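Local coordinates for nucleoporin NUP170 (Chaetomium thermophilum, PDB 5HAX), which is a nuclear pore protein that probably serves as a scaffold nucleoporin in the inner ring of the nuclear pore complex, at residues E199-Q204 / G214-S219; P121-V126 / D184-L189; F178-K183 / R231-D236. All coordinates share one frame; numbering follows the deposited sequence.

Contact 1. Residues E199-Q204 / G214-S219; sequences EIFYQQ and GKINHS
Strands 199-202 and 214-217 form an antiparallel beta hairpin, the last two strands of a four-stranded beta-propeller blade. In its two hydrogen-bonded pairs the backbone polar atoms satisfy each other: Glu199 N donates to Ile216 O at 3.0 Å and Ile216 N to Glu199 O at 3.1 Å, while Phe201 N to Gly214 O and Gly214 N to Phe201 O both measure 2.8 Å. Ile200, between them, bonds instead to Ile187 of the next strand.

The buried Glu199 side chain is fully stretched, CG anti to the backbone N (chi1 178°); glutamate suits the place because it offers two acceptors to two basic neighbours. OE1 accepts the NE2-H of His218 on its anti lone pair at 2.7 Å, the carboxylate turned 44° from the imidazole plane; OE2 makes a salt bridge with Arg186. Beside them, Ile216 CD1 meets the edge of the Phe201 ring at CE2 (3.3 Å). On the sheet's other side, extended Lys215 carries NZ to Arg171 O. An alanine in place of His218 would probably leave the carboxylate less firmly fixed. Held between His218 and Arg186, it probably stays ionised and may favour a protonated imidazole, though Arg186 would offset part of that effect.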
loop_
_atom_site.group_PDB
_atom_site.type_symbol
_atom_site.label_atom_id
_atom_site.label_comp_id
_atom_site.label_asym_id
_atom_site.label_seq_id
_atom_site.Cartn_x
_atom_site.Cartn_y
_atom_site.Cartn_z
ATOM N N GLU A 199 -7.247 26.910 5.412
ATOM C CA GLU A 199 -7.922 25.782 6.036
ATOM C C GLU A 199 -9.394 26.119 6.192
ATOM O O GLU A 199 -9.746 27.255 6.523
ATOM C CB GLU A 199 -7.313 25.437 7.406
ATOM C CG GLU A 199 -8.020 24.282 8.117
ATOM C CD GLU A 199 -7.275 23.789 9.342
ATOM O OE1 GLU A 199 -6.281 24.430 9.740
ATOM O OE2 GLU A 199 -7.684 22.750 9.907
ATOM N N ILE A 200 -10.250 25.133 5.938
ATOM C CA ILE A 200 -11.689 25.271 6.124
ATOM C C ILE A 200 -12.063 24.584 7.430
ATOM O O ILE A 200 -11.755 23.402 7.632
ATOM C CB ILE A 200 -12.474 24.677 4.942
ATOM C CG1 ILE A 200 -12.218 25.511 3.682
ATOM C CG2 ILE A 200 -13.975 24.625 5.271
ATOM C CD1 ILE A 200 -13.081 25.139 2.498
ATOM N N PHE A 201 -12.718 25.328 8.314
ATOM C CA PHE A 201 -13.285 24.795 9.543
ATOM C C PHE A 201 -14.789 24.628 9.373
ATOM O O PHE A 201 -15.436 25.389 8.651
ATOM C CB PHE A 201 -13.008 25.722 10.727
ATOM C CG PHE A 201 -11.554 26.009 10.950
ATOM C CD1 PHE A 201 -10.768 25.142 11.690
ATOM C CD2 PHE A 201 -10.973 27.151 10.429
ATOM C CE1 PHE A 201 -9.429 25.405 11.901
ATOM C CE2 PHE A 201 -9.639 27.421 10.636
ATOM C CZ PHE A 201 -8.862 26.548 11.373
ATOM N N TYR A 202 -15.345 23.623 10.044
ATOM C CA TYR A 202 -16.791 23.487 10.082
ATOM C C TYR A 202 -17.199 22.730 11.336
ATOM O O TYR A 202 -16.443 21.906 11.861
ATOM C CB TYR A 202 -17.337 22.799 8.822
ATOM C CG TYR A 202 -16.901 21.363 8.614
ATOM C CD1 TYR A 202 -17.645 20.310 9.129
ATOM C CD2 TYR A 202 -15.764 21.062 7.876
ATOM C CE1 TYR A 202 -17.259 18.998 8.931
ATOM C CE2 TYR A 202 -15.370 19.753 7.672
ATOM C CZ TYR A 202 -16.122 18.724 8.201
ATOM O OH TYR A 202 -15.732 17.421 8.002
ATOM N N GLN A 203 -18.406 23.031 11.812
ATOM C CA GLN A 203 -18.931 22.457 13.040
ATOM C C GLN A 203 -20.431 22.256 12.887
ATOM O O GLN A 203 -21.075 22.851 12.018
ATOM C CB GLN A 203 -18.633 23.349 14.249
ATOM C CG GLN A 203 -19.230 24.744 14.144
ATOM C CD GLN A 203 -18.799 25.649 15.278
ATOM O OE1 GLN A 203 -18.223 25.194 16.267
ATOM N NE2 GLN A 203 -19.071 26.942 15.141
ATOM N N GLN A 204 -20.983 21.411 13.761
ATOM C CA GLN A 204 -22.396 21.061 13.665
ATOM C C GLN A 204 -23.293 22.202 14.128
ATOM O O GLN A 204 -24.314 22.490 13.493
ATOM C CB GLN A 204 -22.676 19.799 14.482
ATOM C CG GLN A 204 -22.357 19.928 15.966
ATOM C CD GLN A 204 -22.553 18.627 16.719
ATOM O OE1 GLN A 204 -22.126 17.566 16.265
ATOM N NE2 GLN A 204 -23.208 18.701 17.871
ATOM N N GLY A 214 -16.113 28.122 8.329
ATOM C CA GLY A 214 -15.206 29.246 8.250
ATOM C C GLY A 214 -13.954 28.893 7.472
ATOM O O GLY A 214 -13.686 27.726 7.175
ATOM N N LYS A 215 -13.188 29.934 7.152
ATOM C CA LYS A 215 -11.970 29.814 6.364
ATOM C C LYS A 215 -10.942 30.800 6.897
ATOM O O LYS A 215 -11.286 31.938 7.228
ATOM C CB LYS A 215 -12.249 30.088 4.882
ATOM C CG LYS A 215 -11.050 29.933 3.968
ATOM C CD LYS A 215 -11.436 30.194 2.522
ATOM C CE LYS A 215 -10.242 30.062 1.592
ATOM N NZ LYS A 215 -10.619 30.299 0.172
ATOM N N ILE A 216 -9.684 30.365 6.988
ATOM C CA ILE A 216 -8.605 31.232 7.450
ATOM C C ILE A 216 -7.352 30.976 6.624
ATOM O O ILE A 216 -7.115 29.868 6.134
ATOM C CB ILE A 216 -8.306 31.043 8.959
ATOM C CG1 ILE A 216 -7.516 29.754 9.214
ATOM C CG2 ILE A 216 -9.606 31.071 9.760
ATOM C CD1 ILE A 216 -7.137 29.553 10.674
ATOM N N ASN A 217 -6.546 32.026 6.483
ATOM C CA ASN A 217 -5.254 31.957 5.815
ATOM C C ASN A 217 -4.175 31.719 6.865
ATOM O O ASN A 217 -3.948 32.573 7.730
ATOM C CB ASN A 217 -4.994 33.253 5.045
ATOM C CG ASN A 217 -3.792 33.165 4.121
ATOM O OD1 ASN A 217 -2.832 32.441 4.389
ATOM N ND2 ASN A 217 -3.839 33.915 3.026
ATOM N N HIS A 218 -3.513 30.562 6.792
ATOM C CA HIS A 218 -2.476 30.215 7.758
ATOM C C HIS A 218 -1.137 30.876 7.465
ATOM O O HIS A 218 -0.242 30.812 8.315
ATOM C CB HIS A 218 -2.277 28.698 7.802
ATOM C CG HIS A 218 -3.298 27.974 8.622
ATOM N ND1 HIS A 218 -3.400 28.128 9.989
ATOM C CD2 HIS A 218 -4.251 27.077 8.274
ATOM C CE1 HIS A 218 -4.376 27.363 10.445
ATOM N NE2 HIS A 218 -4.910 26.717 9.424
ATOM N N SER A 219 -0.972 31.503 6.300
ATOM C CA SER A 219 0.322 32.038 5.895
ATOM C C SER A 219 0.566 33.464 6.374
ATOM O O SER A 219 1.728 33.874 6.467
ATOM C CB SER A 219 0.454 31.980 4.371
ATOM O OG SER A 219 0.492 30.635 3.927
#

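Contact 2. Residues P121-V126 / D184-L189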
loop_
_atom_site.group_PDB
_atom_site.type_symbol
_atom_site.label_atom_id
_atom_site.label_comp_id
_atom_site.label_asym_id
_atom_site.label_seq_id
_atom_site.Cartn_x
_atom_site.Cartn_y
_atom_site.Cartn_z
ATOM N N PRO A 121 -11.881 12.648 4.408
ATOM C CA PRO A 121 -12.593 12.098 5.569
ATOM C C PRO A 121 -13.409 13.170 6.270
ATOM O O PRO A 121 -13.115 14.368 6.143
ATOM C CB PRO A 121 -11.461 11.583 6.473
ATOM C CG PRO A 121 -10.291 11.412 5.571
ATOM C CD PRO A 121 -10.424 12.484 4.534
ATOM N N PRO A 122 -14.438 12.783 7.019
ATOM C CA PRO A 122 -15.227 13.767 7.766
ATOM C C PRO A 122 -14.603 14.089 9.116
ATOM O O PRO A 122 -13.796 13.333 9.660
ATOM C CB PRO A 122 -16.577 13.064 7.942
ATOM C CG PRO A 122 -16.215 11.617 8.021
ATOM C CD PRO A 122 -15.002 11.426 7.136
ATOM N N LYS A 123 -14.990 15.241 9.649
ATOM C CA LYS A 123 -14.592 15.597 11.006
ATOM C C LYS A 123 -15.392 14.752 11.996
ATOM O O LYS A 123 -16.626 14.734 11.926
ATOM C CB LYS A 123 -14.818 17.087 11.264
ATOM C CG LYS A 123 -13.800 18.004 10.586
ATOM C CD LYS A 123 -14.102 19.478 10.850
ATOM C CE LYS A 123 -13.133 20.401 10.117
ATOM N NZ LYS A 123 -11.749 20.350 10.668
ATOM N N PRO A 124 -14.739 14.028 12.908
ATOM C CA PRO A 124 -15.487 13.173 13.841
ATOM C C PRO A 124 -16.481 13.959 14.682
ATOM O O PRO A 124 -16.305 15.150 14.950
ATOM C CB PRO A 124 -14.387 12.560 14.715
ATOM C CG PRO A 124 -13.178 12.577 13.860
ATOM C CD PRO A 124 -13.286 13.820 13.027
ATOM N N GLY A 125 -17.537 13.266 15.103
ATOM C CA GLY A 125 -18.536 13.866 15.966
ATOM C C GLY A 125 -19.316 14.994 15.335
ATOM O O GLY A 125 -19.960 15.765 16.051
ATOM N N VAL A 126 -19.274 15.117 14.011
ATOM C CA VAL A 126 -20.015 16.140 13.279
ATOM C C VAL A 126 -21.217 15.540 12.560
ATOM O O VAL A 126 -22.342 16.020 12.703
ATOM C CB VAL A 126 -19.095 16.876 12.279
ATOM C CG1 VAL A 126 -19.886 17.919 11.491
ATOM C CG2 VAL A 126 -17.923 17.521 13.002
ATOM N N ASP A 184 -8.136 13.199 10.316
ATOM C CA ASP A 184 -9.105 13.747 11.256
ATOM C C ASP A 184 -10.122 14.674 10.598
ATOM O O ASP A 184 -10.930 15.283 11.305
ATOM C CB ASP A 184 -8.378 14.502 12.373
ATOM C CG ASP A 184 -7.415 13.621 13.145
ATOM O OD1 ASP A 184 -7.746 12.440 13.383
ATOM O OD2 ASP A 184 -6.325 14.109 13.511
ATOM N N GLY A 185 -10.094 14.806 9.275
ATOM C CA GLY A 185 -11.066 15.617 8.571
ATOM C C GLY A 185 -10.677 17.062 8.343
ATOM O O GLY A 185 -11.517 17.840 7.873
ATOM N N ARG A 186 -9.446 17.452 8.661
ATOM C CA ARG A 186 -9.002 18.810 8.375
ATOM C C ARG A 186 -8.839 18.997 6.871
ATOM O O ARG A 186 -8.331 18.114 6.178
ATOM C CB ARG A 186 -7.684 19.106 9.092
ATOM C CG ARG A 186 -7.761 18.992 10.606
ATOM C CD ARG A 186 -6.448 19.385 11.266
ATOM N NE ARG A 186 -6.204 20.822 11.190
ATOM C CZ ARG A 186 -5.174 21.441 11.763
ATOM N NH1 ARG A 186 -4.282 20.752 12.461
ATOM N NH2 ARG A 186 -5.037 22.754 11.641
ATOM N N ILE A 187 -9.268 20.156 6.371
ATOM C CA ILE A 187 -9.303 20.451 4.939
ATOM C C ILE A 187 -8.379 21.633 4.667
ATOM O O ILE A 187 -8.604 22.733 5.188
ATOM C CB ILE A 187 -10.733 20.761 4.462
ATOM C CG1 ILE A 187 -11.653 19.560 4.716
ATOM C CG2 ILE A 187 -10.737 21.134 2.985
ATOM C CD1 ILE A 187 -13.122 19.856 4.486
ATOM N N PHE A 188 -7.360 21.414 3.835
ATOM C CA PHE A 188 -6.395 22.442 3.464
ATOM C C PHE A 188 -6.499 22.765 1.975
ATOM O O PHE A 188 -6.762 21.883 1.152
ATOM C CB PHE A 188 -4.965 22.000 3.797
ATOM C CG PHE A 188 -4.701 21.844 5.270
ATOM C CD1 PHE A 188 -4.536 22.955 6.079
ATOM C CD2 PHE A 188 -4.607 20.586 5.842
ATOM C CE1 PHE A 188 -4.288 22.815 7.433
ATOM C CE2 PHE A 188 -4.358 20.439 7.197
ATOM C CZ PHE A 188 -4.198 21.556 7.993
ATOM N N LEU A 189 -6.271 24.040 1.636
ATOM C CA LEU A 189 -6.462 24.548 0.281
ATOM C C LEU A 189 -5.246 25.340 -0.185
ATOM O O LEU A 189 -4.579 26.013 0.606
ATOM C CB LEU A 189 -7.690 25.464 0.188
ATOM C CG LEU A 189 -9.003 24.995 0.811
ATOM C CD1 LEU A 189 -10.004 26.136 0.766
ATOM C CD2 LEU A 189 -9.551 23.771 0.097
HETATM O O HOH W 1 -13.501 17.032 6.625
HETATM O O HOH W 2 -10.110 21.816 8.872
HETATM O O HOH W 3 -10.646 18.036 12.189
#
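Water supplies the polar links between loop 121-126 and residues 184-189. The first water donates to two carbonyls, Pro121 O at 2.7 Å and Gly185 O at 2.5 Å. The other two serve the ammonium of Lys123: one accepts from Lys123 NZ at 2.8 Å and from Ile187 N at 3.1 Å, while the last accepts from Lys123 NZ at 3.0 Å and donates to Asp184 O at 2.9 Å. Lysine suits this place because its long chain, straight as far as CE and then bent (chi4 -69°), sets NZ between the two waters.

Van der Waals packing accompanies the water bridges. Lys123 CG leans on the carbonyl oxygen of Gly185, and Pro124 CD rests against Asp184 O at 3.3 Å. Prolines have no backbone N-H to donate; here they offer carbonyl oxygens and ring carbons. Gly185 CA makes a C-H...O contact with Pro121 O at 3.4 Å. Only glycine fits there: a CB would run into Lys123 N and Pro122 O, and the positive phi of 92° would jam it against the preceding carbonyl as well.

Of the two positive charges, Lys123 NZ and Arg186 NE stay apart, although NZ packs along the aliphatic start of Arg186. The Arg186 guanidinium, one face over Phe188 CZ, is turned to the carboxylate of Glu199 and to Lys261 O, which probably eases the repulsion.

Residues 121-126 begin the loop between strands 114-120 and 133-139 of one propeller blade, and 184-186 complete the turn 182-186 between strands 178-181 and 187-190 of the next. Pro122 packs on Val134 and Ile187 on Val136 of strand 133-139, while Tyr202 OH of strand 198-202 bonds to Lys123 N.

Contact 3. Residues F178-K183 / R231-D236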
loop_
_atom_site.group_PDB
_atom_site.type_symbol
_atom_site.label_atom_id
_atom_site.label_comp_id
_atom_site.label_asym_id
_atom_site.label_seq_id
_atom_site.Cartn_x
_atom_site.Cartn_y
_atom_site.Cartn_z
ATOM N N PHE A 178 -5.916 22.921 -5.437
ATOM C CA PHE A 178 -5.443 21.755 -4.702
ATOM C C PHE A 178 -6.174 21.686 -3.371
ATOM O O PHE A 178 -6.199 22.667 -2.622
ATOM C CB PHE A 178 -3.926 21.825 -4.482
ATOM C CG PHE A 178 -3.153 22.164 -5.726
ATOM C CD1 PHE A 178 -2.993 21.228 -6.733
ATOM C CD2 PHE A 178 -2.590 23.421 -5.889
ATOM C CE1 PHE A 178 -2.287 21.537 -7.884
ATOM C CE2 PHE A 178 -1.880 23.737 -7.034
ATOM C CZ PHE A 178 -1.729 22.795 -8.034
ATOM N N ILE A 179 -6.773 20.530 -3.090
ATOM C CA ILE A 179 -7.474 20.273 -1.838
ATOM C C ILE A 179 -6.970 18.946 -1.292
ATOM O O ILE A 179 -6.921 17.950 -2.023
ATOM C CB ILE A 179 -9.003 20.217 -2.031
ATOM C CG1 ILE A 179 -9.509 21.460 -2.767
ATOM C CG2 ILE A 179 -9.703 20.061 -0.681
ATOM C CD1 ILE A 179 -10.938 21.331 -3.257
ATOM N N VAL A 180 -6.595 18.931 -0.013
ATOM C CA VAL A 180 -6.151 17.711 0.651
ATOM C C VAL A 180 -6.817 17.626 2.016
ATOM O O VAL A 180 -7.147 18.642 2.635
ATOM C CB VAL A 180 -4.611 17.651 0.793
ATOM C CG1 VAL A 180 -3.960 17.578 -0.578
ATOM C CG2 VAL A 180 -4.091 18.847 1.582
ATOM N N GLY A 181 -7.016 16.396 2.476
ATOM C CA GLY A 181 -7.645 16.155 3.757
ATOM C C GLY A 181 -6.787 15.268 4.634
ATOM O O GLY A 181 -6.061 14.398 4.154
ATOM N N THR A 182 -6.881 15.505 5.940
ATOM C CA THR A 182 -6.177 14.698 6.922
ATOM C C THR A 182 -7.078 13.586 7.449
ATOM O O THR A 182 -8.292 13.567 7.231
ATOM C CB THR A 182 -5.689 15.551 8.093
ATOM O OG1 THR A 182 -6.811 15.982 8.875
ATOM C CG2 THR A 182 -4.906 16.763 7.604
ATOM N N LYS A 183 -6.453 12.651 8.168
ATOM C CA LYS A 183 -7.181 11.549 8.787
ATOM C C LYS A 183 -8.316 12.046 9.673
ATOM O O LYS A 183 -9.361 11.393 9.767
ATOM C CB LYS A 183 -6.207 10.702 9.605
ATOM C CG LYS A 183 -6.707 9.316 9.956
ATOM C CD LYS A 183 -5.632 8.493 10.664
ATOM C CE LYS A 183 -5.257 9.076 12.024
ATOM N NZ LYS A 183 -4.163 10.092 11.957
ATOM N N ARG A 231 2.220 23.992 -7.019
ATOM C CA ARG A 231 2.008 22.875 -7.927
ATOM C C ARG A 231 1.339 21.682 -7.256
ATOM O O ARG A 231 0.880 20.778 -7.961
ATOM C CB ARG A 231 3.347 22.419 -8.531
ATOM C CG ARG A 231 3.750 23.105 -9.836
ATOM C CD ARG A 231 5.193 22.760 -10.194
ATOM N NE ARG A 231 5.359 22.312 -11.576
ATOM C CZ ARG A 231 4.954 21.130 -12.034
ATOM N NH1 ARG A 231 5.157 20.805 -13.306
ATOM N NH2 ARG A 231 4.336 20.275 -11.229
ATOM N N GLY A 232 1.277 21.647 -5.927
ATOM C CA GLY A 232 0.621 20.546 -5.241
ATOM C C GLY A 232 0.728 20.688 -3.736
ATOM O O GLY A 232 1.594 21.401 -3.214
ATOM N N LEU A 233 -0.188 19.997 -3.051
ATOM C CA LEU A 233 -0.206 19.866 -1.600
ATOM C C LEU A 233 -0.167 18.389 -1.227
ATOM O O LEU A 233 -0.747 17.550 -1.921
ATOM C CB LEU A 233 -1.467 20.503 -0.983
ATOM C CG LEU A 233 -1.582 22.026 -0.897
ATOM C CD1 LEU A 233 -2.868 22.394 -0.175
ATOM C CD2 LEU A 233 -0.386 22.631 -0.185
ATOM N N TYR A 234 0.510 18.074 -0.118
ATOM C CA TYR A 234 0.739 16.686 0.282
ATOM C C TYR A 234 0.702 16.556 1.801
ATOM O O TYR A 234 1.336 17.343 2.508
ATOM C CB TYR A 234 2.086 16.187 -0.259
ATOM C CG TYR A 234 2.347 16.581 -1.700
ATOM C CD1 TYR A 234 2.896 17.818 -2.010
ATOM C CD2 TYR A 234 2.041 15.721 -2.747
ATOM C CE1 TYR A 234 3.132 18.188 -3.318
ATOM C CE2 TYR A 234 2.274 16.082 -4.061
ATOM C CZ TYR A 234 2.821 17.318 -4.338
ATOM O OH TYR A 234 3.059 17.692 -5.639
ATOM N N VAL A 235 -0.017 15.543 2.294
ATOM C CA VAL A 235 -0.246 15.335 3.725
ATOM C C VAL A 235 0.505 14.090 4.183
ATOM O O VAL A 235 0.591 13.097 3.450
ATOM C CB VAL A 235 -1.752 15.187 4.033
ATOM C CG1 VAL A 235 -1.976 14.828 5.503
ATOM C CG2 VAL A 235 -2.501 16.458 3.672
ATOM N N ASP A 236 1.034 14.140 5.408
ATOM C CA ASP A 236 1.566 12.959 6.093
ATOM C C ASP A 236 1.015 12.954 7.517
ATOM O O ASP A 236 1.553 13.626 8.403
ATOM C CB ASP A 236 3.091 12.940 6.087
ATOM C CG ASP A 236 3.658 11.684 6.733
ATOM O OD1 ASP A 236 2.870 10.759 7.034
ATOM O OD2 ASP A 236 4.890 11.614 6.930
#
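Parallel first strands of adjacent beta-propeller blades lie side by side here, 178-181 against 232-236, with segment axes 6.7 Å apart and only 4° between their directions. They meet through side chains, not sheet pairing. Phe178 lays its ring flat against the backbone: Gly232 CA stands 4.0 Å from the ring centroid, 10° off the normal, a CH-pi contact over the face. Glycine suits this spot, a classic beta bulge in which Arg231 and Gly232 both face Leu245, because a CB would clash with Tyr234 OH.

Beta-branched and leucine side chains pack between the strands, their apolar methyls suited to a face between two blades. Val180 and Leu233 stand roughly perpendicular, Val180 CG1 lying 3.9 Å from Leu233 CB. Val180 and Val235 instead run antiparallel alongside one another and meet methyl to methyl, CG2 to CG2, at 3.6 Å. With chi1 at -65°, Val180 accepts the crowded position for CG2, which puts this methyl on Val235. Thr182 CG2 packs on Val235 CG1, while its hydroxyl OG1 takes the N-H of Arg186. At the other end, Phe178 CE1 and CZ both lie 3.3 Å from Arg231 O.

All three contacts involve one four-stranded blade, strands 178-181, 187-190, 198-202 and 213-217. Contact 1 lies within it, across its last two strands; contact 2 ties its first turn to the preceding blade, and contact 3 sets its first strand against that of the following blade. The centres of contact 1 and contact 2 are about 11 Å apart, those of contact 2 and contact 3 about 12 Å, and those of contact 1 and contact 3 about 15 Å. Both segments of contact 2 precede those of contact 1, whose residues all fall between the two segments of contact 3; the segments of contacts 2 and 3 alternate. The blade is thus joined to both neighbours within the propeller domain.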